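Local coordinates for LPXTG cell wall surface protein (Streptococcus gordonii, PDB 4IGB) that is anchored to the streptococcal cell wall and probably serves as a surface adhesin, represented here by its N-terminal N1 and N2 domains, at residues 103-114 / 173-184. Residues are numbered along the deposited sequence; the frame is centred on the assembly and turned at random.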
loop_
_atom_site.group_PDB
_atom_site.type_symbol
_atom_site.label_atom_id
_atom_site.label_comp_id
_atom_site.label_asym_id
_atom_site.label_seq_id
_atom_site.Cartn_x
_atom_site.Cartn_y
_atom_site.Cartn_z
ATOM N N LYS B 103 -12.019 -9.791 5.048
ATOM C CA LYS B 103 -11.627 -9.093 6.279
ATOM C C LYS B 103 -11.683 -7.566 6.173
ATOM O O LYS B 103 -11.237 -6.978 5.184
ATOM C CB LYS B 103 -10.208 -9.507 6.691
ATOM C CG LYS B 103 -10.048 -10.991 7.047
ATOM C CD LYS B 103 -8.566 -11.325 7.236
ATOM C CE LYS B 103 -8.367 -12.595 8.041
ATOM N NZ LYS B 103 -6.911 -12.941 8.067
ATOM N N GLN B 104 -12.212 -6.924 7.207
ATOM C CA GLN B 104 -12.147 -5.469 7.298
ATOM C C GLN B 104 -10.710 -4.981 7.526
ATOM O O GLN B 104 -9.965 -5.531 8.358
ATOM C CB GLN B 104 -13.051 -4.948 8.413
ATOM C CG GLN B 104 -12.826 -3.476 8.739
ATOM C CD GLN B 104 -13.686 -3.007 9.904
ATOM O OE1 GLN B 104 -14.795 -3.504 10.102
ATOM N NE2 GLN B 104 -13.171 -2.056 10.687
ATOM N N VAL B 105 -10.346 -3.936 6.789
ATOM C CA VAL B 105 -9.024 -3.331 6.863
ATOM C C VAL B 105 -9.133 -1.926 7.429
ATOM O O VAL B 105 -10.041 -1.169 7.069
ATOM C CB VAL B 105 -8.345 -3.277 5.470
ATOM C CG1 VAL B 105 -6.962 -2.618 5.558
ATOM C CG2 VAL B 105 -8.230 -4.677 4.882
ATOM N N ASP B 106 -8.219 -1.596 8.337
ATOM C CA ASP B 106 -8.078 -0.235 8.861
ATOM C C ASP B 106 -6.754 0.386 8.440
ATOM O O ASP B 106 -5.791 -0.327 8.161
ATOM C CB ASP B 106 -8.157 -0.210 10.393
ATOM C CG ASP B 106 -9.424 -0.844 10.926
ATOM O OD1 ASP B 106 -10.501 -0.651 10.330
ATOM O OD2 ASP B 106 -9.332 -1.561 11.940
ATOM N N ALA B 107 -6.707 1.715 8.403
ATOM C CA ALA B 107 -5.459 2.418 8.159
ATOM C C ALA B 107 -5.051 3.231 9.378
ATOM O O ALA B 107 -5.892 3.777 10.096
ATOM C CB ALA B 107 -5.574 3.325 6.953
ATOM N N TYR B 108 -3.750 3.313 9.596
ATOM C CA TYR B 108 -3.208 4.180 10.628
ATOM C C TYR B 108 -2.235 5.122 9.952
ATOM O O TYR B 108 -1.440 4.703 9.117
ATOM C CB TYR B 108 -2.531 3.350 11.723
ATOM C CG TYR B 108 -3.524 2.471 12.438
ATOM C CD1 TYR B 108 -4.108 2.884 13.627
ATOM C CD2 TYR B 108 -3.922 1.259 11.895
ATOM C CE1 TYR B 108 -5.034 2.102 14.280
ATOM C CE2 TYR B 108 -4.858 0.458 12.548
ATOM C CZ TYR B 108 -5.410 0.895 13.733
ATOM O OH TYR B 108 -6.338 0.132 14.383
ATOM N N LEU B 109 -2.323 6.399 10.293
ATOM C CA LEU B 109 -1.442 7.399 9.722
ATOM C C LEU B 109 -0.838 8.199 10.869
ATOM O O LEU B 109 -1.516 8.988 11.523
ATOM C CB LEU B 109 -2.211 8.319 8.766
ATOM C CG LEU B 109 -1.350 9.191 7.857
ATOM C CD1 LEU B 109 -0.565 8.302 6.931
ATOM C CD2 LEU B 109 -2.210 10.182 7.063
ATOM N N ASN B 110 0.442 7.968 11.123
ATOM C CA ASN B 110 1.122 8.655 12.206
ATOM C C ASN B 110 2.145 9.667 11.699
ATOM O O ASN B 110 3.045 9.335 10.911
ATOM C CB ASN B 110 1.768 7.647 13.166
ATOM C CG ASN B 110 2.166 8.291 14.482
ATOM O OD1 ASN B 110 1.309 8.676 15.275
ATOM N ND2 ASN B 110 3.462 8.451 14.701
ATOM N N PHE B 111 1.977 10.912 12.123
ATOM C CA PHE B 111 2.992 11.925 11.900
ATOM C C PHE B 111 4.019 11.785 13.000
ATOM O O PHE B 111 3.779 12.163 14.141
ATOM C CB PHE B 111 2.389 13.336 11.859
ATOM C CG PHE B 111 1.641 13.620 10.598
ATOM C CD1 PHE B 111 0.364 13.105 10.404
ATOM C CD2 PHE B 111 2.229 14.360 9.579
ATOM C CE1 PHE B 111 -0.327 13.342 9.225
ATOM C CE2 PHE B 111 1.540 14.597 8.383
ATOM C CZ PHE B 111 0.259 14.089 8.219
ATOM N N ASN B 112 5.166 11.214 12.653
ATOM C CA ASN B 112 6.224 10.992 13.630
ATOM C C ASN B 112 6.872 12.308 13.975
ATOM O O ASN B 112 7.266 12.538 15.113
ATOM C CB ASN B 112 7.259 10.041 13.050
ATOM C CG ASN B 112 6.630 8.745 12.572
ATOM O OD1 ASN B 112 5.939 8.058 13.337
ATOM N ND2 ASN B 112 6.829 8.423 11.293
ATOM N N LYS B 113 6.972 13.174 12.972
ATOM C CA LYS B 113 7.589 14.469 13.161
ATOM C C LYS B 113 7.239 15.370 11.989
ATOM O O LYS B 113 7.205 14.936 10.830
ATOM C CB LYS B 113 9.118 14.343 13.279
ATOM C CG LYS B 113 9.825 15.675 13.475
ATOM C CD LYS B 113 11.347 15.529 13.520
ATOM C CE LYS B 113 11.791 14.888 14.833
ATOM N NZ LYS B 113 13.249 14.525 14.812
ATOM N N VAL B 114 6.954 16.621 12.301
ATOM C CA VAL B 114 6.876 17.655 11.277
ATOM C C VAL B 114 7.825 18.755 11.704
ATOM O O VAL B 114 7.759 19.238 12.836
ATOM C CB VAL B 114 5.442 18.215 11.116
ATOM C CG1 VAL B 114 5.409 19.381 10.082
ATOM C CG2 VAL B 114 4.469 17.088 10.732
ATOM N N ASP B 173 8.702 19.623 6.477
ATOM C CA ASP B 173 9.208 18.285 6.270
ATOM C C ASP B 173 8.403 17.385 7.195
ATOM O O ASP B 173 8.550 17.443 8.412
ATOM C CB ASP B 173 10.708 18.223 6.585
ATOM C CG ASP B 173 11.295 16.819 6.418
ATOM O OD1 ASP B 173 12.525 16.667 6.578
ATOM O OD2 ASP B 173 10.543 15.866 6.135
ATOM N N ALA B 174 7.521 16.587 6.612
ATOM C CA ALA B 174 6.686 15.686 7.395
ATOM C C ALA B 174 7.184 14.257 7.287
ATOM O O ALA B 174 7.301 13.715 6.188
ATOM C CB ALA B 174 5.221 15.776 6.939
ATOM N N ASP B 175 7.460 13.657 8.439
ATOM C CA ASP B 175 7.906 12.273 8.546
ATOM C C ASP B 175 6.710 11.456 9.042
ATOM O O ASP B 175 6.207 11.678 10.137
ATOM C CB ASP B 175 9.091 12.201 9.516
ATOM C CG ASP B 175 9.678 10.813 9.652
ATOM O OD1 ASP B 175 8.923 9.821 9.626
ATOM O OD2 ASP B 175 10.919 10.716 9.797
ATOM N N VAL B 176 6.255 10.516 8.220
ATOM C CA VAL B 176 4.952 9.908 8.408
ATOM C C VAL B 176 5.017 8.400 8.216
ATOM O O VAL B 176 5.758 7.886 7.372
ATOM C CB VAL B 176 3.930 10.479 7.398
ATOM C CG1 VAL B 176 2.537 10.041 7.754
ATOM C CG2 VAL B 176 4.009 12.030 7.329
ATOM N N THR B 177 4.234 7.680 8.998
ATOM C CA THR B 177 4.159 6.244 8.839
ATOM C C THR B 177 2.709 5.877 8.557
ATOM O O THR B 177 1.812 6.236 9.316
ATOM C CB THR B 177 4.665 5.534 10.094
ATOM O OG1 THR B 177 6.030 5.892 10.308
ATOM C CG2 THR B 177 4.538 3.995 9.963
ATOM N N ALA B 178 2.483 5.199 7.433
ATOM C CA ALA B 178 1.168 4.709 7.092
ATOM C C ALA B 178 1.195 3.205 7.242
ATOM O O ALA B 178 2.197 2.553 6.940
ATOM C CB ALA B 178 0.803 5.093 5.658
ATOM N N GLU B 179 0.085 2.650 7.701
ATOM C CA GLU B 179 0.002 1.217 7.921
ATOM C C GLU B 179 -1.426 0.768 7.722
ATOM O O GLU B 179 -2.360 1.442 8.156
ATOM C CB GLU B 179 0.466 0.851 9.340
ATOM C CG GLU B 179 0.432 -0.649 9.618
ATOM C CD GLU B 179 0.619 -0.990 11.095
ATOM O OE1 GLU B 179 1.282 -0.235 11.816
ATOM O OE2 GLU B 179 0.086 -2.019 11.542
ATOM N N ILE B 180 -1.588 -0.370 7.057
ATOM C CA ILE B 180 -2.887 -1.019 6.934
ATOM C C ILE B 180 -2.872 -2.297 7.769
ATOM O O ILE B 180 -1.837 -2.940 7.908
ATOM C CB ILE B 180 -3.238 -1.340 5.476
ATOM C CG1 ILE B 180 -2.062 -2.035 4.766
ATOM C CG2 ILE B 180 -3.595 -0.055 4.758
ATOM C CD1 ILE B 180 -2.392 -2.510 3.323
ATOM N N ARG B 181 -4.030 -2.664 8.307
ATOM C CA ARG B 181 -4.108 -3.677 9.352
ATOM C C ARG B 181 -5.479 -4.333 9.290
ATOM O O ARG B 181 -6.483 -3.635 9.186
ATOM C CB ARG B 181 -3.963 -2.946 10.696
ATOM C CG ARG B 181 -3.419 -3.739 11.830
ATOM C CD ARG B 181 -3.396 -2.889 13.113
ATOM N NE ARG B 181 -2.294 -1.926 13.173
ATOM C CZ ARG B 181 -2.146 -1.042 14.160
ATOM N NH1 ARG B 181 -3.029 -0.999 15.157
ATOM N NH2 ARG B 181 -1.126 -0.202 14.160
ATOM N N TYR B 182 -5.544 -5.662 9.345
ATOM C CA TYR B 182 -6.836 -6.300 9.540
ATOM C C TYR B 182 -7.419 -5.934 10.923
ATOM O O TYR B 182 -6.765 -6.088 11.961
ATOM C CB TYR B 182 -6.733 -7.824 9.399
ATOM C CG TYR B 182 -6.411 -8.322 8.001
ATOM C CD1 TYR B 182 -7.103 -7.852 6.898
ATOM C CD2 TYR B 182 -5.397 -9.256 7.793
ATOM C CE1 TYR B 182 -6.803 -8.312 5.616
ATOM C CE2 TYR B 182 -5.086 -9.719 6.526
ATOM C CZ TYR B 182 -5.797 -9.244 5.431
ATOM O OH TYR B 182 -5.497 -9.702 4.154
ATOM N N ALA B 183 -8.669 -5.501 10.932
ATOM C CA ALA B 183 -9.326 -5.144 12.176
ATOM C C ALA B 183 -9.462 -6.355 13.091
ATOM O O ALA B 183 -9.423 -6.212 14.307
ATOM C CB ALA B 183 -10.690 -4.531 11.900
ATOM N N ASP B 184 -9.622 -7.548 12.520
ATOM C CA ASP B 184 -9.867 -8.728 13.354
ATOM C C ASP B 184 -8.632 -9.202 14.139
ATOM O O ASP B 184 -8.737 -10.063 15.021
ATOM C CB ASP B 184 -10.501 -9.881 12.556
ATOM C CG ASP B 184 -9.570 -10.470 11.511
ATOM O OD1 ASP B 184 -8.374 -10.112 11.484
ATOM O OD2 ASP B 184 -10.040 -11.310 10.712
HETATM O O HOH W 1 -10.317 -7.898 9.768
#
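With CG of Y108 anti to its carbonyl carbon (chi1 -64°) and the R181 chain bent at chi3 (-77°), the R181 guanidinium lies flat on one face of the Y108 ring, planes 16° apart. R181 CZ stands 3.7 Å from the ring centroid, a cation-pi stack, with NH1 offset toward the rim near Y108 CZ. E179 fixes the rotation of the guanidinium: R181 NE approaches E179 OE2 from above the carboxylate plane (2.9 Å), a salt bridge. On the same face N112 spends both amide hydrogens across the strands: ND2 reaches T177 OG1 at 2.8 Å and D175 OD1 at 3.0 Å, and N110 ND2 grips N112 OD1. D175 OD2 salt-bridges K214, while OD1 also accepts from N270 ND2. On the face of V105, L109, F111, V176, A178 and Y182, the extended K103 chain crosses Y182 at about a right angle, CD 3.6 Å over the ring centroid as a CH-pi contact, while its NZ bonds T186. L109 CD1 wedges between V176 CG1 and A178 CB, 3.7 Å from each, and F111 lies alongside V176, its ring edge-to-face with F139. The additional residue N112 shifts the register by one, so D175 O accepts from both N112 N (2.8 Å) and K113 N. This classic beta bulge lies in strand 103-114, which runs on antiparallel to 173-182, both inner strands of the N-terminal domain's eight-stranded sheet, where A107, A178 and I180 pack on strand 280-287 of a second sheet.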